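Local coordinates for SusD homolog (PDB 3FDH), which probably binds glycans at the outer membrane of a gut bacterium for their uptake, at residues Ser38-Glu50 with Ala62-Phe75. Numbering follows the deposited sequence.
Sequences SGDINTYASSYIE and AEVRENEPSSSSTF
Y44 and F75 form an edge-to-face pair: F75 turns its edge to one face of the Y44 ring, with centroids 4.8 Å apart and planes at 72°. Y44 CG lies anti to its carbonyl carbon (chi1 -74°), which carries the ring from helix 40-48 across to the loop that follows helix 57-63. There Y44 OH donates to E68 OE2 over 2.7 Å, meeting the anti side of a carboxylate nearly coplanar with the ring; Q58 binds the same oxygen. A62 CB and T74 CG2 pack obliquely against the ring, and I41 CD1 extends the apolar patch to F75 CD1. One turn on, Y48 OH comes within 3.4 Å of P69 CB, a van der Waals contact, while the Y48 ring edge lies over a face of the R65 guanidinium, the planes 79° apart. R65 NH1 is tied back to A62 O, in the guanidinium plane, at 2.9 Å. S47 OG donates to E63 OE1 (2.7 Å) from above the carboxylate plane, and a water links S47 O, E63 OE2 and R65 NH1. A phenylalanine in place of Y44 would probably leave E68 OE2 relying on Q58 and the carboxylate freer to turn. With Y44 OH bonded at the far end of its ring and S47 OG near the C-terminal end of helix 40-48, packing and directed bonds together join this helix to the end of helix 57-63 and the loop after it.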
loop_
_atom_site.group_PDB
_atom_site.type_symbol
_atom_site.label_atom_id
_atom_site.label_comp_id
_atom_site.label_asym_id
_atom_site.label_seq_id
_atom_site.Cartn_x
_atom_site.Cartn_y
_atom_site.Cartn_z
ATOM N N SER A 38 0.543 6.603 0.544
ATOM C CA SER A 38 -0.626 6.627 -0.324
ATOM C C SER A 38 -0.675 7.788 -1.300
ATOM O O SER A 38 -1.729 8.100 -1.827
ATOM C CB SER A 38 -1.874 6.572 0.526
ATOM O OG SER A 38 -3.044 6.478 -0.281
ATOM N N GLY A 39 0.483 8.378 -1.497
ATOM C CA GLY A 39 0.737 9.442 -2.482
ATOM C C GLY A 39 1.106 8.873 -3.840
ATOM O O GLY A 39 0.595 7.845 -4.253
ATOM N N ASP A 40 2.097 9.476 -4.481
ATOM C CA ASP A 40 2.496 9.036 -5.824
ATOM C C ASP A 40 2.943 7.590 -5.877
ATOM O O ASP A 40 2.714 6.940 -6.843
ATOM C CB ASP A 40 3.655 9.864 -6.387
ATOM C CG ASP A 40 3.320 11.341 -6.618
ATOM O OD1 ASP A 40 2.139 11.688 -6.717
ATOM O OD2 ASP A 40 4.286 12.149 -6.697
ATOM N N ILE A 41 3.568 7.085 -4.824
ATOM C CA ILE A 41 4.026 5.685 -4.831
ATOM C C ILE A 41 2.825 4.784 -5.117
ATOM O O ILE A 41 2.882 3.881 -5.957
ATOM C CB ILE A 41 4.670 5.265 -3.495
ATOM C CG1 ILE A 41 5.975 6.032 -3.257
ATOM C CG2 ILE A 41 4.998 3.768 -3.489
ATOM C CD1 ILE A 41 6.954 5.895 -4.341
ATOM N N ASN A 42 1.726 5.101 -4.443
ATOM C CA ASN A 42 0.467 4.331 -4.508
ATOM C C ASN A 42 -0.235 4.567 -5.838
ATOM O O ASN A 42 -0.826 3.660 -6.437
ATOM C CB ASN A 42 -0.497 4.704 -3.377
ATOM C CG ASN A 42 -1.802 3.891 -3.389
ATOM O OD1 ASN A 42 -1.795 2.694 -3.053
ATOM N ND2 ASN A 42 -2.954 4.565 -3.646
ATOM N N THR A 43 -0.147 5.813 -6.279
ATOM C CA THR A 43 -0.779 6.217 -7.528
ATOM C C THR A 43 -0.241 5.417 -8.714
ATOM O O THR A 43 -1.004 4.845 -9.527
ATOM C CB THR A 43 -0.677 7.751 -7.700
ATOM O OG1 THR A 43 -1.455 8.350 -6.617
ATOM C CG2 THR A 43 -1.229 8.180 -9.101
ATOM N N TYR A 44 1.079 5.362 -8.790
ATOM C CA TYR A 44 1.755 4.647 -9.877
ATOM C C TYR A 44 1.615 3.147 -9.715
ATOM O O TYR A 44 1.379 2.415 -10.682
ATOM C CB TYR A 44 3.203 5.108 -10.032
ATOM C CG TYR A 44 3.343 6.461 -10.669
ATOM C CD1 TYR A 44 2.973 7.636 -9.988
ATOM C CD2 TYR A 44 3.875 6.598 -11.940
ATOM C CE1 TYR A 44 3.131 8.905 -10.586
ATOM C CE2 TYR A 44 4.021 7.858 -12.561
ATOM C CZ TYR A 44 3.663 9.006 -11.875
ATOM O OH TYR A 44 3.838 10.225 -12.508
ATOM N N ALA A 45 1.758 2.659 -8.493
ATOM C CA ALA A 45 1.533 1.237 -8.230
ATOM C C ALA A 45 0.189 0.773 -8.764
ATOM O O ALA A 45 0.036 -0.322 -9.324
ATOM C CB ALA A 45 1.652 0.951 -6.715
ATOM N N SER A 46 -0.808 1.621 -8.587
ATOM C CA SER A 46 -2.167 1.313 -9.040
ATOM C C SER A 46 -2.195 0.951 -10.505
ATOM O O SER A 46 -2.876 0.018 -10.932
ATOM C CB SER A 46 -3.124 2.487 -8.804
ATOM O OG SER A 46 -3.265 2.814 -7.449
ATOM N N SER A 47 -1.396 1.686 -11.269
ATOM C CA SER A 47 -1.271 1.439 -12.693
ATOM C C SER A 47 -0.414 0.183 -12.934
ATOM O O SER A 47 -0.766 -0.710 -13.670
ATOM C CB SER A 47 -0.584 2.617 -13.406
ATOM O OG SER A 47 -0.199 2.262 -14.711
ATOM N N TYR A 48 0.722 0.096 -12.265
ATOM C CA TYR A 48 1.628 -1.012 -12.554
ATOM C C TYR A 48 0.994 -2.395 -12.352
ATOM O O TYR A 48 1.226 -3.300 -13.163
ATOM C CB TYR A 48 2.946 -0.882 -11.813
ATOM C CG TYR A 48 3.724 0.372 -12.062
ATOM C CD1 TYR A 48 3.615 1.064 -13.256
ATOM C CD2 TYR A 48 4.689 0.791 -11.155
ATOM C CE1 TYR A 48 4.396 2.165 -13.499
ATOM C CE2 TYR A 48 5.457 1.898 -11.389
ATOM C CZ TYR A 48 5.329 2.573 -12.584
ATOM O OH TYR A 48 6.130 3.680 -12.869
ATOM N N ILE A 49 0.199 -2.564 -11.297
ATOM C CA ILE A 49 -0.460 -3.855 -10.990
ATOM C C ILE A 49 -1.941 -3.875 -11.328
ATOM O O ILE A 49 -2.727 -4.703 -10.880
ATOM C CB ILE A 49 -0.112 -4.438 -9.598
ATOM C CG1 ILE A 49 -0.239 -3.422 -8.478
ATOM C CG2 ILE A 49 1.354 -4.922 -9.666
ATOM C CD1 ILE A 49 -1.597 -2.922 -8.240
ATOM N N GLU A 50 -2.286 -2.879 -12.131
ATOM C CA GLU A 50 -3.561 -2.843 -12.839
ATOM C C GLU A 50 -4.840 -2.781 -12.043
ATOM O O GLU A 50 -5.885 -3.306 -12.449
ATOM C CB GLU A 50 -3.593 -3.955 -13.898
ATOM C CG GLU A 50 -2.457 -3.829 -14.942
ATOM C CD GLU A 50 -2.507 -4.844 -16.058
ATOM O OE1 GLU A 50 -3.469 -5.620 -16.168
ATOM O OE2 GLU A 50 -1.529 -4.885 -16.830
ATOM N N ALA A 62 3.098 6.573 -17.877
ATOM C CA ALA A 62 3.470 5.447 -16.998
ATOM C C ALA A 62 2.732 4.204 -17.506
ATOM O O ALA A 62 3.285 3.117 -17.637
ATOM C CB ALA A 62 3.120 5.729 -15.512
ATOM N N GLU A 63 1.456 4.380 -17.817
ATOM C CA GLU A 63 0.641 3.284 -18.291
ATOM C C GLU A 63 1.171 2.619 -19.571
ATOM O O GLU A 63 1.153 1.395 -19.719
ATOM C CB GLU A 63 -0.792 3.799 -18.518
ATOM C CG GLU A 63 -1.828 2.682 -18.855
ATOM C CD GLU A 63 -2.074 1.702 -17.706
ATOM O OE1 GLU A 63 -2.169 2.144 -16.525
ATOM O OE2 GLU A 63 -2.247 0.495 -18.006
ATOM N N VAL A 64 1.642 3.441 -20.498
ATOM C CA VAL A 64 2.092 2.956 -21.804
ATOM C C VAL A 64 3.571 2.717 -21.774
ATOM O O VAL A 64 4.200 2.373 -22.738
ATOM C CB VAL A 64 1.668 3.872 -22.967
ATOM C CG1 VAL A 64 0.127 3.889 -23.078
ATOM C CG2 VAL A 64 2.328 5.307 -22.877
ATOM N N ARG A 65 4.118 2.947 -20.605
ATOM C CA ARG A 65 5.553 2.747 -20.331
ATOM C C ARG A 65 6.450 3.533 -21.229
ATOM O O ARG A 65 7.433 2.991 -21.753
ATOM C CB ARG A 65 5.924 1.277 -20.445
ATOM C CG ARG A 65 5.117 0.350 -19.602
ATOM C CD ARG A 65 5.251 0.573 -18.112
ATOM N NE ARG A 65 4.644 -0.583 -17.494
ATOM C CZ ARG A 65 3.438 -0.631 -16.950
ATOM N NH1 ARG A 65 2.700 0.461 -16.778
ATOM N NH2 ARG A 65 3.005 -1.786 -16.503
ATOM N N GLU A 66 6.125 4.803 -21.434
ATOM C CA GLU A 66 6.984 5.673 -22.236
ATOM C C GLU A 66 7.740 6.674 -21.359
ATOM O O GLU A 66 7.209 7.706 -20.961
ATOM C CB GLU A 66 6.171 6.323 -23.371
ATOM C CG GLU A 66 5.457 5.224 -24.225
ATOM C CD GLU A 66 4.465 5.717 -25.311
ATOM O OE1 GLU A 66 4.257 6.941 -25.475
ATOM O OE2 GLU A 66 3.887 4.830 -26.007
ATOM N N ASN A 67 8.998 6.341 -21.068
ATOM C CA ASN A 67 9.908 7.194 -20.276
ATOM C C ASN A 67 9.599 7.341 -18.803
ATOM O O ASN A 67 10.472 7.243 -17.938
ATOM C CB ASN A 67 9.872 8.591 -20.856
ATOM C CG ASN A 67 10.424 8.637 -22.267
ATOM O OD1 ASN A 67 11.351 7.913 -22.589
ATOM N ND2 ASN A 67 9.834 9.471 -23.120
ATOM N N GLU A 68 8.336 7.613 -18.542
ATOM C CA GLU A 68 7.877 7.936 -17.197
ATOM C C GLU A 68 8.313 6.954 -16.088
ATOM O O GLU A 68 8.731 7.368 -15.010
ATOM C CB GLU A 68 6.345 8.078 -17.180
ATOM C CG GLU A 68 5.725 8.612 -15.892
ATOM C CD GLU A 68 5.965 10.081 -15.657
ATOM O OE1 GLU A 68 6.471 10.782 -16.554
ATOM O OE2 GLU A 68 5.597 10.560 -14.553
ATOM N N PRO A 69 8.220 5.650 -16.347
ATOM C CA PRO A 69 8.561 4.750 -15.247
ATOM C C PRO A 69 10.006 4.639 -14.876
ATOM O O PRO A 69 10.310 4.113 -13.806
ATOM C CB PRO A 69 8.039 3.376 -15.715
ATOM C CG PRO A 69 7.139 3.667 -16.911
ATOM C CD PRO A 69 7.583 4.964 -17.475
ATOM N N SER A 70 10.882 5.175 -15.721
ATOM C CA SER A 70 12.334 5.029 -15.532
ATOM C C SER A 70 13.082 6.345 -15.345
ATOM O O SER A 70 14.338 6.389 -15.261
ATOM C CB SER A 70 12.945 4.256 -16.712
ATOM O OG SER A 70 12.858 4.983 -17.931
ATOM N N SER A 71 12.323 7.426 -15.346
ATOM C CA SER A 71 12.897 8.780 -15.146
ATOM C C SER A 71 13.099 9.104 -13.678
ATOM O O SER A 71 12.183 8.964 -12.885
ATOM C CB SER A 71 12.012 9.880 -15.777
ATOM O OG SER A 71 12.492 11.156 -15.387
ATOM N N SER A 72 14.287 9.593 -13.357
ATOM C CA SER A 72 14.637 10.004 -11.982
ATOM C C SER A 72 13.703 11.145 -11.489
ATOM O O SER A 72 13.526 11.364 -10.290
ATOM C CB SER A 72 16.122 10.382 -11.889
ATOM O OG SER A 72 16.460 11.379 -12.827
ATOM N N SER A 73 13.031 11.827 -12.406
ATOM C CA SER A 73 12.131 12.913 -11.971
ATOM C C SER A 73 10.849 12.441 -11.403
ATOM O O SER A 73 10.225 13.102 -10.584
ATOM C CB SER A 73 11.680 13.766 -13.146
ATOM O OG SER A 73 12.775 14.359 -13.733
ATOM N N THR A 74 10.461 11.262 -11.856
ATOM C CA THR A 74 9.125 10.785 -11.603
ATOM C C THR A 74 8.757 10.671 -10.150
ATOM O O THR A 74 7.642 11.057 -9.759
ATOM C CB THR A 74 8.913 9.469 -12.316
ATOM O OG1 THR A 74 9.169 9.680 -13.705
ATOM C CG2 THR A 74 7.548 8.971 -12.117
ATOM N N PHE A 75 9.655 10.096 -9.365
ATOM C CA PHE A 75 9.369 9.889 -7.926
ATOM C C PHE A 75 10.240 10.738 -7.063
ATOM O O PHE A 75 10.432 10.441 -5.904
ATOM C CB PHE A 75 9.526 8.423 -7.553
ATOM C CG PHE A 75 8.551 7.536 -8.303
ATOM C CD1 PHE A 75 7.217 7.597 -7.989
ATOM C CD2 PHE A 75 8.964 6.718 -9.359
ATOM C CE1 PHE A 75 6.302 6.854 -8.664
ATOM C CE2 PHE A 75 8.048 5.968 -10.067
ATOM C CZ PHE A 75 6.709 6.035 -9.722
HETATM O O HOH W 1 6.928 11.833 -6.732
HETATM O O HOH W 2 5.516 12.370 -10.798
HETATM O O HOH W 3 -0.149 -0.631 -16.461
HETATM O O HOH W 4 8.839 2.910 -11.934
HETATM O O HOH W 5 0.860 -3.883 -15.722
#